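Side-chain contacts in 4-dehydrase (Streptomyces venezuelae, PDB 2PO3), which probably transfers an amino group to a TDP-linked sugar, with pyridoxal phosphate as cofactor, in the biosynthesis of desosamine: residues I263-N266 / R267-H270; G368-D371 / I372-V375. One frame throughout, in Å; residues are numbered along the deposited sequence.

Overall arrangement
Two short stretches on two different helices make up the pair: interaction 1 is about two turns of helix 246-276, and interaction 2 is the start of helix 369-394, with their centres about 13 Å apart. They meet directly. Asn269 OD1 of interaction 1 lies 3.5 Å from Ile372 CD1 of interaction 2, and Arg265 NH1 comes within 4.1 Å of Gly368 CA. Neither sits in the active site. The side chain of Asn266 is about 9 Å from that of Lys200, the predicted cofactor lysine, and about 14 Å from the bound product aldimine; the side chain of Val375 is about 13 Å from that ligand.

Interaction 1. Residues I263-N266 / R267-H270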
ATOM      1  N   ILE A 263      20.344  17.610   0.873  1.00 17.90           N
ATOM      2  CA  ILE A 263      21.272  17.461  -0.234  1.00 21.50           C
ATOM      3  C   ILE A 263      22.648  18.023   0.081  1.00 31.26           C
ATOM      4  O   ILE A 263      23.686  17.444  -0.232  1.00 33.66           O
ATOM      5  CB  ILE A 263      20.710  18.150  -1.464  1.00 26.43           C
ATOM      6  CG1 ILE A 263      19.465  17.425  -1.905  1.00 23.87           C
ATOM      7  CG2 ILE A 263      21.691  18.102  -2.636  1.00 29.98           C
ATOM      8  CD1 ILE A 263      19.420  17.376  -3.422  1.00 31.80           C
ATOM      9  N   ASP A 264      22.632  19.195   0.704  1.00 35.58           N
ATOM     10  CA  ASP A 264      23.830  19.904   1.082  1.00 33.06           C
ATOM     11  C   ASP A 264      24.631  19.064   2.008  1.00 30.56           C
ATOM     12  O   ASP A 264      25.831  18.931   1.794  1.00 21.72           O
ATOM     13  CB  ASP A 264      23.538  21.224   1.804  1.00 35.82           C
ATOM     14  CG  ASP A 264      23.158  22.294   0.830  1.00 47.01           C
ATOM     15  OD1 ASP A 264      23.462  22.245  -0.353  1.00 66.11           O
ATOM     16  OD2 ASP A 264      22.437  23.245   1.377  1.00 67.33           O
ATOM     17  N   ARG A 265      23.959  18.521   3.023  1.00 18.56           N
ATOM     18  CA  ARG A 265      24.705  17.692   3.953  1.00 21.43           C
ATOM     19  C   ARG A 265      25.236  16.471   3.240  1.00 19.84           C
ATOM     20  O   ARG A 265      26.363  16.068   3.478  1.00 25.68           O
ATOM     21  CB  ARG A 265      23.969  17.278   5.233  1.00 18.71           C
ATOM     22  CG  ARG A 265      24.912  16.478   6.138  1.00 43.68           C
ATOM     23  CD  ARG A 265      25.543  17.311   7.253  1.00 36.21           C
ATOM     24  NE  ARG A 265      24.485  17.705   8.179  1.00 94.28           N
ATOM     25  CZ  ARG A 265      24.388  17.249   9.416  1.00 98.48           C
ATOM     26  NH1 ARG A 265      25.291  16.396   9.902  1.00 32.12           N
ATOM     27  NH2 ARG A 265      23.366  17.658  10.174  1.00 56.85           N
ATOM     28  N   ASN A 266      24.404  15.909   2.368  1.00 20.19           N
ATOM     29  CA  ASN A 266      24.815  14.740   1.623  1.00 19.65           C
ATOM     30  C   ASN A 266      26.072  15.030   0.816  1.00 19.82           C
ATOM     31  O   ASN A 266      27.021  14.261   0.720  1.00 23.55           O
ATOM     32  CB  ASN A 266      23.699  14.317   0.654  1.00 14.98           C
ATOM     33  CG  ASN A 266      22.553  13.579   1.322  1.00 12.15           C
ATOM     34  OD1 ASN A 266      22.552  13.323   2.534  1.00 21.87           O
ATOM     35  ND2 ASN A 266      21.572  13.228   0.523  1.00 20.65           N
ATOM     36  N   ARG A 267      26.096  16.168   0.174  1.00 21.10           N
ATOM     37  CA  ARG A 267      27.255  16.493  -0.622  1.00 20.60           C
ATOM     38  C   ARG A 267      28.515  16.677   0.228  1.00 20.08           C
ATOM     39  O   ARG A 267      29.658  16.320  -0.107  1.00 22.69           O
ATOM     40  CB  ARG A 267      26.982  17.770  -1.400  1.00 18.76           C
ATOM     41  CG  ARG A 267      25.939  17.619  -2.487  1.00 23.97           C
ATOM     42  CD  ARG A 267      25.731  18.976  -3.133  1.00 15.92           C
ATOM     43  NE  ARG A 267      25.021  18.939  -4.393  1.00 23.15           N
ATOM     44  CZ  ARG A 267      24.354  20.022  -4.754  1.00 52.62           C
ATOM     45  NH1 ARG A 267      24.354  21.088  -3.950  1.00 26.15           N
ATOM     46  NH2 ARG A 267      23.688  20.036  -5.918  1.00 37.73           N
ATOM     47  N   ARG A 268      28.303  17.290   1.370  1.00 21.47           N
ATOM     48  CA  ARG A 268      29.392  17.535   2.249  1.00 23.31           C
ATOM     49  C   ARG A 268      29.884  16.191   2.788  1.00 30.81           C
ATOM     50  O   ARG A 268      31.088  15.908   2.795  1.00 31.75           O
ATOM     51  CB  ARG A 268      28.917  18.557   3.291  1.00 29.59           C
ATOM     52  CG  ARG A 268      29.718  18.645   4.589  1.00 78.03           C
ATOM     53  CD  ARG A 268      29.400  19.911   5.390  1.00100.00           C
ATOM     54  NE  ARG A 268      27.974  20.259   5.405  1.00100.00           N
ATOM     55  CZ  ARG A 268      27.159  20.135   6.468  1.00100.00           C
ATOM     56  NH1 ARG A 268      27.576  19.670   7.656  1.00100.00           N
ATOM     57  NH2 ARG A 268      25.880  20.482   6.326  1.00 79.62           N
ATOM     58  N   ASN A 269      28.944  15.356   3.217  1.00 19.59           N
ATOM     59  CA  ASN A 269      29.339  14.068   3.724  1.00 24.92           C
ATOM     60  C   ASN A 269      30.131  13.311   2.675  1.00 26.72           C
ATOM     61  O   ASN A 269      31.070  12.575   2.966  1.00 22.26           O
ATOM     62  CB  ASN A 269      28.117  13.209   4.102  1.00 21.66           C
ATOM     63  CG  ASN A 269      27.526  13.652   5.410  1.00 38.02           C
ATOM     64  OD1 ASN A 269      28.073  14.558   6.031  1.00 22.08           O
ATOM     65  ND2 ASN A 269      26.413  13.044   5.818  1.00 23.98           N
ATOM     66  N   HIS A 270      29.725  13.479   1.429  1.00 21.05           N
ATOM     67  CA  HIS A 270      30.392  12.765   0.354  1.00 20.91           C
ATOM     68  C   HIS A 270      31.827  13.217   0.168  1.00 27.03           C
ATOM     69  O   HIS A 270      32.768  12.424   0.055  1.00 26.20           O
ATOM     70  CB  HIS A 270      29.591  12.768  -0.977  1.00 19.73           C
ATOM     71  CG  HIS A 270      30.343  12.341  -2.228  1.00 27.66           C
ATOM     72  ND1 HIS A 270      30.348  11.019  -2.677  1.00 28.32           N
ATOM     73  CD2 HIS A 270      31.101  13.059  -3.120  1.00 35.24           C
ATOM     74  CE1 HIS A 270      31.084  10.955  -3.792  1.00 29.78           C
ATOM     75  NE2 HIS A 270      31.559  12.161  -4.079  1.00 34.86           N
TER
HETATM   76  O   HOH W   1      25.653  22.258  -2.240  1.00 38.73           O
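Arg267 folds back along the turn toward Ile263 and Asp264. Its chain is extended from CG to NE, and the guanidinium ends under Ile263 CG2, which sits over the centre of one face, 3.9 Å from Arg267 CZ. Beyond that, Arg267 NH1 forms a long salt bridge with Asp264 OD1, 3.9 Å away. Water 1 joins the same two groups: it donates to Asp264 OD1 at 2.9 Å and accepts from Arg267 NH1, although that second bond is modelled implausibly short.

All of this is i to i+3 and i to i+4 pairing on helix 246-276, the long helix that, as in other fold-type I aminotransferases, probably runs from the large cofactor-binding domain into the small C-terminal one. Among the backbone bonds, Asn269 N reaches Arg265 O at 2.7 Å with an N-H...O angle of 168°.

Arg265 leaves on another side. Its CG stands opposite the backbone N (chi1 -177°), which carries it toward Asn269, with Arg265 CG 3.7 Å from Asn269 OD1; the chain then bends, bringing CD over one face of the Arg268 guanidinium. Arg265 CD is modelled 3.1 Å from Arg268 NH1, but Arg268 is poorly ordered, so that closeness is doubtful. The two guanidinium planes are 21° apart, and their like charges probably repel. Arg265 NH1 makes a weak hydrogen bond to Ile367 O; with an alanine here, that carbonyl would probably lose this weak donor, and Asn269 the aliphatic CG packed beside its amide. Asn266 ND2 hydrogen-bonds Asn295 O, and Asn269 ND2 hydrogen-bonds Thr363 OG1.

Interaction 2. Residues G368-D371 / I372-V375; sequences GDDD and IRRV
Asp371 and Arg374, three residues apart, are joined through a water near the start of helix 369-394. CB is the root of the Asp371 side chain, which touches Leu21 of strand 21-22. Its CG is set beside its own backbone N (chi1 -61°), which turns the carboxylate back toward the start of the helix, and the two oxygens then part company. Asp371 OD2 accepts from Gly368 N, the residue at the N-cap; the modelled 2.5 Å is very short, so the exact length is doubtful. Asp371 OD1 accepts from water 2 at 3.1 Å.

That water in turn accepts from Arg374 NH1 at 3.0 Å, lying in plane at the edge of the guanidinium. The Arg374 chain is extended from CG to NE, and its tip is held further by Gln19 O at NH1 and Glu322 O at NH2, which fixes the rotation of the group.

On the buried side, Ile372 N hydrogen-bonds Gly368 O at 2.9 Å, in the carbonyl plane, and Ile372 CG1 passes 3.5 Å from the same Gly368 O. The rest of that side chain packs onto Ala272 and Tyr273 of helix 246-276. At the exposed side, Asp370 OD1 and Arg373 NH1 are 4.3 Å apart, too far for a salt bridge, so any attraction is at most a loose electrostatic one. Three successive aspartates, Asp369 to Asp371, in the first turn would probably interact favourably with the positive end of the helix dipole. With the N-cap a glycine, the Asp371 bond to Gly368 N is the reciprocal half of a capping box, at a helix N-terminus.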
ATOM      1  N   GLY A 368      27.893  13.343  10.712  1.00 27.55           N
ATOM      2  CA  GLY A 368      28.803  14.477  10.723  1.00 24.52           C
ATOM      3  C   GLY A 368      30.250  14.002  10.540  1.00 34.98           C
ATOM      4  O   GLY A 368      30.531  12.799  10.521  1.00 28.54           O
ATOM      5  N   ASP A 369      31.172  14.964  10.431  1.00 36.58           N
ATOM      6  CA  ASP A 369      32.598  14.711  10.229  1.00 38.21           C
ATOM      7  C   ASP A 369      33.248  13.687  11.123  1.00 35.11           C
ATOM      8  O   ASP A 369      33.996  12.833  10.651  1.00 30.09           O
ATOM      9  CB  ASP A 369      33.446  15.982  10.102  1.00 49.28           C
ATOM     10  CG  ASP A 369      32.681  17.092   9.419  1.00100.00           C
ATOM     11  OD1 ASP A 369      32.011  16.914   8.407  1.00100.00           O
ATOM     12  OD2 ASP A 369      32.801  18.258  10.030  1.00100.00           O
ATOM     13  N   ASP A 370      32.961  13.799  12.415  1.00 28.56           N
ATOM     14  CA  ASP A 370      33.506  12.891  13.377  1.00 31.05           C
ATOM     15  C   ASP A 370      33.077  11.472  13.106  1.00 28.73           C
ATOM     16  O   ASP A 370      33.842  10.520  13.204  1.00 29.15           O
ATOM     17  CB  ASP A 370      33.117  13.355  14.772  1.00 42.00           C
ATOM     18  CG  ASP A 370      33.911  14.588  15.091  1.00 72.38           C
ATOM     19  OD1 ASP A 370      34.954  14.870  14.503  1.00 63.12           O
ATOM     20  OD2 ASP A 370      33.331  15.348  16.000  1.00 84.08           O
ATOM     21  N   ASP A 371      31.814  11.347  12.746  1.00 31.59           N
ATOM     22  CA  ASP A 371      31.261  10.062  12.429  1.00 28.09           C
ATOM     23  C   ASP A 371      31.984   9.498  11.200  1.00 34.09           C
ATOM     24  O   ASP A 371      32.381   8.332  11.132  1.00 34.88           O
ATOM     25  CB  ASP A 371      29.822  10.327  11.984  1.00 33.04           C
ATOM     26  CG  ASP A 371      29.060  10.955  13.093  1.00 39.18           C
ATOM     27  OD1 ASP A 371      29.007  10.460  14.205  1.00 35.02           O
ATOM     28  OD2 ASP A 371      28.527  12.094  12.732  1.00 43.74           O
ATOM     29  N   ILE A 372      32.146  10.376  10.215  1.00 21.36           N
ATOM     30  CA  ILE A 372      32.783  10.027   8.951  1.00 22.88           C
ATOM     31  C   ILE A 372      34.168   9.470   9.122  1.00 31.45           C
ATOM     32  O   ILE A 372      34.512   8.432   8.587  1.00 31.92           O
ATOM     33  CB  ILE A 372      32.634  11.103   7.888  1.00 21.51           C
ATOM     34  CG1 ILE A 372      31.147  11.181   7.511  1.00 24.26           C
ATOM     35  CG2 ILE A 372      33.504  10.755   6.678  1.00 21.63           C
ATOM     36  CD1 ILE A 372      30.769  12.383   6.657  1.00 24.04           C
ATOM     37  N   ARG A 373      34.941  10.175   9.915  1.00 31.91           N
ATOM     38  CA  ARG A 373      36.303   9.804  10.218  1.00 32.64           C
ATOM     39  C   ARG A 373      36.329   8.440  10.889  1.00 24.92           C
ATOM     40  O   ARG A 373      37.127   7.540  10.656  1.00 25.83           O
ATOM     41  CB  ARG A 373      36.780  10.826  11.248  1.00 42.12           C
ATOM     42  CG  ARG A 373      38.141  11.445  10.983  1.00 47.67           C
ATOM     43  CD  ARG A 373      38.670  12.231  12.183  1.00100.00           C
ATOM     44  NE  ARG A 373      39.265  11.358  13.200  1.00100.00           N
ATOM     45  CZ  ARG A 373      38.691  11.010  14.364  1.00100.00           C
ATOM     46  NH1 ARG A 373      37.480  11.454  14.729  1.00100.00           N
ATOM     47  NH2 ARG A 373      39.359  10.198  15.185  1.00100.00           N
ATOM     48  N   ARG A 374      35.437   8.282  11.815  1.00 24.29           N
ATOM     49  CA  ARG A 374      35.422   7.013  12.500  1.00 29.16           C
ATOM     50  C   ARG A 374      35.229   5.875  11.495  1.00 31.73           C
ATOM     51  O   ARG A 374      35.885   4.845  11.578  1.00 32.93           O
ATOM     52  CB  ARG A 374      34.356   7.051  13.590  1.00 23.59           C
ATOM     53  CG  ARG A 374      33.698   5.710  13.899  1.00 36.60           C
ATOM     54  CD  ARG A 374      32.487   5.830  14.822  1.00 47.91           C
ATOM     55  NE  ARG A 374      31.950   4.529  15.216  1.00 31.73           N
ATOM     56  CZ  ARG A 374      30.806   4.353  15.854  1.00 34.74           C
ATOM     57  NH1 ARG A 374      30.041   5.386  16.196  1.00 22.05           N
ATOM     58  NH2 ARG A 374      30.418   3.108  16.146  1.00 25.93           N
ATOM     59  N   VAL A 375      34.310   6.058  10.542  1.00 21.83           N
ATOM     60  CA  VAL A 375      34.085   5.008   9.560  1.00 22.85           C
ATOM     61  C   VAL A 375      35.213   4.880   8.567  1.00 19.17           C
ATOM     62  O   VAL A 375      35.689   3.788   8.291  1.00 23.18           O
ATOM     63  CB  VAL A 375      32.666   4.900   8.982  1.00 30.29           C
ATOM     64  CG1 VAL A 375      31.686   5.925   9.546  1.00 34.13           C
ATOM     65  CG2 VAL A 375      32.507   4.598   7.480  1.00 19.29           C
TER
HETATM   66  O   HOH W   2      30.526   8.370  15.929  1.00 32.42           O